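Hemoglobin (Mustelus griseus, PDB 1GCV) carries oxygen in the blood from the gills to peripheral tissues, binding it at heme within a tetramer of two alpha and two beta chains. Local coordinates at residues A[4-9]-A[124-129]; A[25-30]-A[106-111]; A[70-73]-A[78-81]. One frame throughout, in Å; residues are numbered along the deposited sequence.

Interaction 1: residues A[4-9]-A[124-129]; sequences ACEKQT and VDKLLS
E6 and K126 face each other between the first helix of the chain and the last, and a salt bridge between their side-chain ends makes the whole direct contact. The lysine NZ approaches the carboxylate on the syn side of OE2, at 3.0 Å from K126 NZ to E6 OE2. A second, weak bond joins K126 NZ to E6 OE1 at 3.3 Å, so the ammonium group lies near both oxygens but favours one. The aliphatic end of the lysine also leans on the acid, with K126 CD 3.4 Å from E6 OE2. E6 reaches across with an extended chain, whereas K126 bends at its third torsion (chi3 67°), and the two side chains meet at about a right angle. This ionic grip is the close part of the interface.

Further along the two segments the fit is much looser. T9 turns toward the last helix, but T9 CG2 stays 5.1 Å from V124 CG2, and the hydroxyl is directed back to its own helix, where T9 OG1 donates to C5 O at 3.3 Å. C5 and Q8 lie on the solvent side of the first helix. E6 OE1 also accepts from the backbone N of T3, while the strongest partner of K126 NZ is the C-terminal carboxylate of R140 of the second alpha subunit, whose guanidinium pairs with D125. Such inter-subunit salt bridges of the C-terminal arginine are a hallmark of deoxy (T-state) hemoglobin, and E6 adds an intrachain charge beside them. In the globin fold the contact joins the A helix (4-19) to the H helix (118-135), at the protein surface, while V124 and L128 turn inward to pack on helix 98-112.

Interaction 2: residues A[25-30]-A[106-111]; sequences GAECLA and IVTLAT
T108 gives up the most surface here, and it does so by setting its two branches against two successive residues of helix 21-35. Its methyl packs against the carboxylate end of E27, with T108 CG2 3.8 Å from E27 CD. Its hydroxyl turns to the next residue, where T108 OG1 is 3.5 Å from C28 CA. This division follows from chi1 of -67°, which places CG2 opposite the threonine's own backbone N and OG1 beside it. The polar need of that hydroxyl is met within its own helix by the carbonyl of C104.

E27 ranks second. Its side chain runs fully extended, with CG anti to the backbone N (chi1 -179°), and slides past T108 in the opposite direction until its carboxylate arrives beside T111. There E27 OE2 stands 3.2 Å from T111 OG1. Both oxygens have partners beyond the two segments: H112 bonds to OE1, and R31 forms a salt bridge with OE2.

C28, third in buried area, lies alongside the threonine, C28 SG 3.7 Å from T108 CB. The two residues meet where the backbones come nearest, C28 CA lying 5.9 Å from T108 CA. The short segments are inclined at 126° between their N-to-C directions, and their axes approach to 9.2 Å.

This is the packing of the B and G helices of the globin fold, beside the neighbouring beta subunit, which touches A30, V107 and T111. A buried seam of small side chains thus ends in a polar cluster, where R31 and H112 probably stabilise the charged form of E27, so the carboxylate is held by R31 of its own helix and H112 at the end of helix 98-112.

Interaction 3: residues A[70-73]-A[78-81]; sequences AEHV and SHLE
H72 and H79 stack their imidazoles between the end of the E helix (53-71) and the last residue of the short helix 76-79. The aromatic part is an offset stack, the ring centroids 4.2 Å apart and the planes inclined by 20°. H79 ND1 lies over the H72 ring and H72 CG over the H79 ring, each displaced toward the rim; the nearest atoms are H72 ND1 and H79 ND1, 3.5 Å apart. Although the rings are nearly parallel, the side chains themselves arrive at about a right angle. With CG turned away from the amide nitrogen of H79 (chi1 168°), its ring reaches back to H72.

A CH-pi contact accompanies the stack: the methylene of H72 sits over the H79 ring, CB 4.0 Å from its centroid and 21° off the normal. H72 therefore meets H79 with both CB and ring, spread over one face.

Around this pair the segments are tied to the fold by other residues, A70 packing on helix 4-19 and L80 on helix 118-135. Being at the surface and held by stacking and CH-pi contact rather than by a hydrogen bond, the pair would probably be less favourable if both imidazoles were protonated.

In the fold
After a three-residue N terminus the chain enters helix 4-19, and interaction 1 brings the beginning of that helix to helix 118-135, closing a loop over nearly the whole globin. Within that loop, interaction 2 joins helix 21-35 to helix 98-112, and within this second loop interaction 3 makes the short return between helix 53-71 and helix 76-79; the three therefore nest without crossing. V124 and L128 of interaction 1 touch I106 of interaction 2, while L127 meets A70 and V73 of interaction 3, so helix 118-135 lies between them. Interactions 2 and 3 do not touch, their centres about 22 Å apart on opposite sides of the chain's centre.

Interaction 1: residues A[4-9]-A[124-129]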
# COMPACT_ATOMS: atom_id res chain seq x y z
N ALA A 4 -4.65 25.72 -13.92
CA ALA A 4 -3.88 26.20 -15.06
C ALA A 4 -2.38 26.23 -14.74
O ALA A 4 -1.54 26.10 -15.63
CB ALA A 4 -4.36 27.58 -15.48
N CYS A 5 -2.07 26.41 -13.46
CA CYS A 5 -0.68 26.47 -13.01
C CYS A 5 -0.01 25.09 -13.09
O CYS A 5 1.16 24.98 -13.46
CB CYS A 5 -0.61 26.98 -11.57
SG CYS A 5 0.47 28.42 -11.35
N GLU A 6 -0.76 24.05 -12.73
CA GLU A 6 -0.23 22.70 -12.76
C GLU A 6 -0.14 22.20 -14.20
O GLU A 6 0.68 21.34 -14.52
CB GLU A 6 -1.12 21.78 -11.92
CG GLU A 6 -1.04 22.08 -10.43
CD GLU A 6 -2.13 21.41 -9.62
OE1 GLU A 6 -3.22 21.15 -10.18
OE2 GLU A 6 -1.89 21.15 -8.42
N LYS A 7 -0.98 22.77 -15.07
CA LYS A 7 -1.02 22.43 -16.48
C LYS A 7 0.25 22.89 -17.18
O LYS A 7 0.78 22.21 -18.05
CB LYS A 7 -2.23 23.09 -17.15
CG LYS A 7 -3.58 22.59 -16.68
CD LYS A 7 -4.45 22.22 -17.86
CE LYS A 7 -5.91 22.52 -17.58
NZ LYS A 7 -6.69 22.49 -18.85
N GLN A 8 0.74 24.07 -16.79
CA GLN A 8 1.95 24.62 -17.38
C GLN A 8 3.20 23.85 -16.93
O GLN A 8 4.11 23.63 -17.73
CB GLN A 8 2.09 26.11 -17.02
CG GLN A 8 1.83 27.06 -18.19
CD GLN A 8 0.46 27.71 -18.14
OE1 GLN A 8 0.31 28.86 -17.72
NE2 GLN A 8 -0.56 26.97 -18.57
N THR A 9 3.25 23.45 -15.66
CA THR A 9 4.39 22.69 -15.15
C THR A 9 4.44 21.31 -15.81
O THR A 9 5.49 20.85 -16.24
CB THR A 9 4.30 22.48 -13.62
OG1 THR A 9 4.13 23.75 -12.97
CG2 THR A 9 5.56 21.82 -13.10
N VAL A 124 3.48 17.04 -10.66
CA VAL A 124 3.85 15.80 -11.33
C VAL A 124 3.24 14.59 -10.63
O VAL A 124 2.75 13.66 -11.28
CB VAL A 124 5.38 15.64 -11.39
CG1 VAL A 124 5.76 14.38 -12.15
CG2 VAL A 124 5.99 16.86 -12.05
N ASP A 125 3.26 14.60 -9.29
CA ASP A 125 2.70 13.50 -8.51
C ASP A 125 1.20 13.36 -8.77
O ASP A 125 0.67 12.26 -8.77
CB ASP A 125 2.95 13.70 -7.01
CG ASP A 125 2.86 12.41 -6.23
OD1 ASP A 125 3.46 11.40 -6.67
OD2 ASP A 125 2.20 12.39 -5.16
N LYS A 126 0.54 14.50 -8.98
CA LYS A 126 -0.89 14.51 -9.24
C LYS A 126 -1.23 13.92 -10.61
O LYS A 126 -2.26 13.28 -10.78
CB LYS A 126 -1.44 15.94 -9.13
CG LYS A 126 -1.64 16.38 -7.68
CD LYS A 126 -2.13 17.83 -7.60
CE LYS A 126 -3.54 17.98 -8.16
NZ LYS A 126 -4.16 19.25 -7.71
N LEU A 127 -0.35 14.13 -11.59
CA LEU A 127 -0.57 13.59 -12.93
C LEU A 127 -0.41 12.07 -12.90
O LEU A 127 -1.25 11.33 -13.41
CB LEU A 127 0.41 14.21 -13.93
CG LEU A 127 0.45 13.58 -15.33
CD1 LEU A 127 -0.74 14.07 -16.14
CD2 LEU A 127 1.77 13.92 -16.01
N LEU A 128 0.68 11.61 -12.29
CA LEU A 128 0.96 10.17 -12.20
C LEU A 128 -0.14 9.43 -11.46
O LEU A 128 -0.50 8.32 -11.82
CB LEU A 128 2.31 9.93 -11.50
CG LEU A 128 3.54 10.40 -12.30
CD1 LEU A 128 4.80 10.23 -11.47
CD2 LEU A 128 3.63 9.62 -13.59
N SER A 129 -0.69 10.05 -10.42
CA SER A 129 -1.76 9.42 -9.66
C SER A 129 -3.00 9.27 -10.54
O SER A 129 -3.64 8.22 -10.52
CB SER A 129 -2.11 10.25 -8.41
OG SER A 129 -1.07 10.17 -7.45

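Interaction 2: residues A[25-30]-A[106-111]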
# COMPACT_ATOMS: atom_id res chain seq x y z
N GLY A 25 13.01 6.57 -19.32
CA GLY A 25 12.19 5.42 -19.01
C GLY A 25 12.98 4.23 -18.52
O GLY A 25 12.53 3.51 -17.63
N ALA A 26 14.16 4.03 -19.10
CA ALA A 26 15.03 2.92 -18.71
C ALA A 26 15.49 3.14 -17.27
O ALA A 26 15.53 2.20 -16.47
CB ALA A 26 16.24 2.85 -19.63
N GLU A 27 15.83 4.37 -16.93
CA GLU A 27 16.27 4.67 -15.57
C GLU A 27 15.12 4.47 -14.57
O GLU A 27 15.34 3.97 -13.47
CB GLU A 27 16.79 6.11 -15.49
CG GLU A 27 17.29 6.49 -14.11
CD GLU A 27 17.91 7.87 -14.06
OE1 GLU A 27 18.40 8.33 -15.11
OE2 GLU A 27 17.90 8.48 -12.97
N CYS A 28 13.91 4.85 -14.96
CA CYS A 28 12.75 4.69 -14.09
C CYS A 28 12.52 3.23 -13.74
O CYS A 28 12.28 2.88 -12.59
CB CYS A 28 11.49 5.24 -14.77
SG CYS A 28 11.50 7.02 -15.02
N LEU A 29 12.58 2.37 -14.75
CA LEU A 29 12.38 0.95 -14.57
C LEU A 29 13.50 0.31 -13.74
O LEU A 29 13.24 -0.58 -12.93
CB LEU A 29 12.25 0.26 -15.93
CG LEU A 29 11.01 0.64 -16.73
CD1 LEU A 29 11.13 0.11 -18.15
CD2 LEU A 29 9.78 0.06 -16.05
N ALA A 30 14.73 0.76 -13.92
CA ALA A 30 15.87 0.21 -13.17
C ALA A 30 15.73 0.50 -11.68
O ALA A 30 16.12 -0.32 -10.85
CB ALA A 30 17.19 0.79 -13.70
N ILE A 106 9.39 9.86 -10.19
CA ILE A 106 9.63 11.08 -9.42
C ILE A 106 11.12 11.17 -9.06
O ILE A 106 11.73 12.22 -9.24
CB ILE A 106 8.79 11.12 -8.11
CG1 ILE A 106 7.30 11.26 -8.43
CG2 ILE A 106 9.24 12.28 -7.23
CD1 ILE A 106 6.94 12.52 -9.18
N VAL A 107 11.70 10.08 -8.57
CA VAL A 107 13.11 10.09 -8.21
C VAL A 107 13.98 10.33 -9.45
O VAL A 107 14.98 11.04 -9.38
CB VAL A 107 13.53 8.76 -7.53
CG1 VAL A 107 15.05 8.73 -7.33
CG2 VAL A 107 12.82 8.62 -6.18
N THR A 108 13.58 9.74 -10.58
CA THR A 108 14.34 9.92 -11.81
C THR A 108 14.32 11.38 -12.25
O THR A 108 15.34 11.91 -12.68
CB THR A 108 13.77 9.05 -12.95
OG1 THR A 108 13.99 7.67 -12.64
CG2 THR A 108 14.44 9.39 -14.28
N LEU A 109 13.17 12.04 -12.13
CA LEU A 109 13.06 13.45 -12.51
C LEU A 109 13.93 14.34 -11.62
O LEU A 109 14.52 15.31 -12.08
CB LEU A 109 11.60 13.92 -12.45
CG LEU A 109 10.64 13.49 -13.56
CD1 LEU A 109 9.25 13.99 -13.25
CD2 LEU A 109 11.13 14.04 -14.88
N ALA A 110 14.00 14.01 -10.33
CA ALA A 110 14.80 14.79 -9.37
C ALA A 110 16.29 14.76 -9.67
O ALA A 110 16.98 15.75 -9.44
CB ALA A 110 14.55 14.30 -7.96
N THR A 111 16.79 13.64 -10.18
CA THR A 111 18.22 13.52 -10.50
C THR A 111 18.60 14.19 -11.81
O THR A 111 19.78 14.38 -12.10
CB THR A 111 18.68 12.03 -10.57
OG1 THR A 111 18.17 11.43 -11.77
CG2 THR A 111 18.19 11.25 -9.37

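Interaction 3: residues A[70-73]-A[78-81]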
# COMPACT_ATOMS: atom_id res chain seq x y z
N ALA A 70 0.22 13.65 -20.58
CA ALA A 70 0.42 15.02 -20.11
C ALA A 70 -0.18 16.01 -21.11
O ALA A 70 -0.63 17.09 -20.72
CB ALA A 70 1.91 15.29 -19.93
N GLU A 71 -0.21 15.63 -22.38
CA GLU A 71 -0.76 16.49 -23.43
C GLU A 71 -2.29 16.40 -23.51
O GLU A 71 -2.94 17.32 -23.99
CB GLU A 71 -0.16 16.11 -24.79
CG GLU A 71 1.16 16.79 -25.09
CD GLU A 71 2.08 15.94 -25.95
OE1 GLU A 71 1.57 15.15 -26.78
OE2 GLU A 71 3.31 16.05 -25.79
N HIS A 72 -2.85 15.28 -23.05
CA HIS A 72 -4.29 15.09 -23.09
C HIS A 72 -4.83 15.10 -21.67
O HIS A 72 -5.77 14.37 -21.34
CB HIS A 72 -4.65 13.74 -23.73
CG HIS A 72 -4.26 13.64 -25.18
ND1 HIS A 72 -5.19 13.41 -26.17
CD2 HIS A 72 -3.06 13.70 -25.79
CE1 HIS A 72 -4.57 13.34 -27.34
NE2 HIS A 72 -3.27 13.51 -27.13
N VAL A 73 -4.24 15.92 -20.82
CA VAL A 73 -4.66 16.00 -19.43
C VAL A 73 -6.11 16.43 -19.26
O VAL A 73 -6.72 16.16 -18.23
CB VAL A 73 -3.74 16.96 -18.63
CG1 VAL A 73 -4.11 18.41 -18.94
CG2 VAL A 73 -3.84 16.67 -17.15
N SER A 78 -10.72 9.14 -21.51
CA SER A 78 -10.94 8.63 -22.86
C SER A 78 -9.62 8.38 -23.56
O SER A 78 -9.52 7.50 -24.42
CB SER A 78 -11.77 9.62 -23.68
OG SER A 78 -12.54 10.45 -22.85
N HIS A 79 -8.59 9.14 -23.19
CA HIS A 79 -7.28 8.99 -23.81
C HIS A 79 -6.52 7.72 -23.38
O HIS A 79 -5.89 7.06 -24.21
CB HIS A 79 -6.42 10.22 -23.52
CG HIS A 79 -4.98 10.04 -23.87
ND1 HIS A 79 -4.51 10.09 -25.16
CD2 HIS A 79 -3.90 9.78 -23.09
CE1 HIS A 79 -3.21 9.87 -25.16
NE2 HIS A 79 -2.81 9.68 -23.92
N LEU A 80 -6.56 7.39 -22.09
CA LEU A 80 -5.85 6.22 -21.58
C LEU A 80 -6.68 4.94 -21.58
O LEU A 80 -6.24 3.90 -21.09
CB LEU A 80 -5.34 6.48 -20.16
CG LEU A 80 -4.14 7.42 -19.98
CD1 LEU A 80 -3.99 7.77 -18.51
CD2 LEU A 80 -2.88 6.76 -20.51
N GLU A 81 -7.89 5.00 -22.15
CA GLU A 81 -8.78 3.85 -22.20
C GLU A 81 -8.13 2.62 -22.84
O GLU A 81 -8.17 1.53 -22.27
CB GLU A 81 -10.05 4.21 -22.97
CG GLU A 81 -10.81 3.01 -23.50
CD GLU A 81 -12.25 3.33 -23.81
OE1 GLU A 81 -13.08 3.32 -22.88
OE2 GLU A 81 -12.55 3.59 -24.99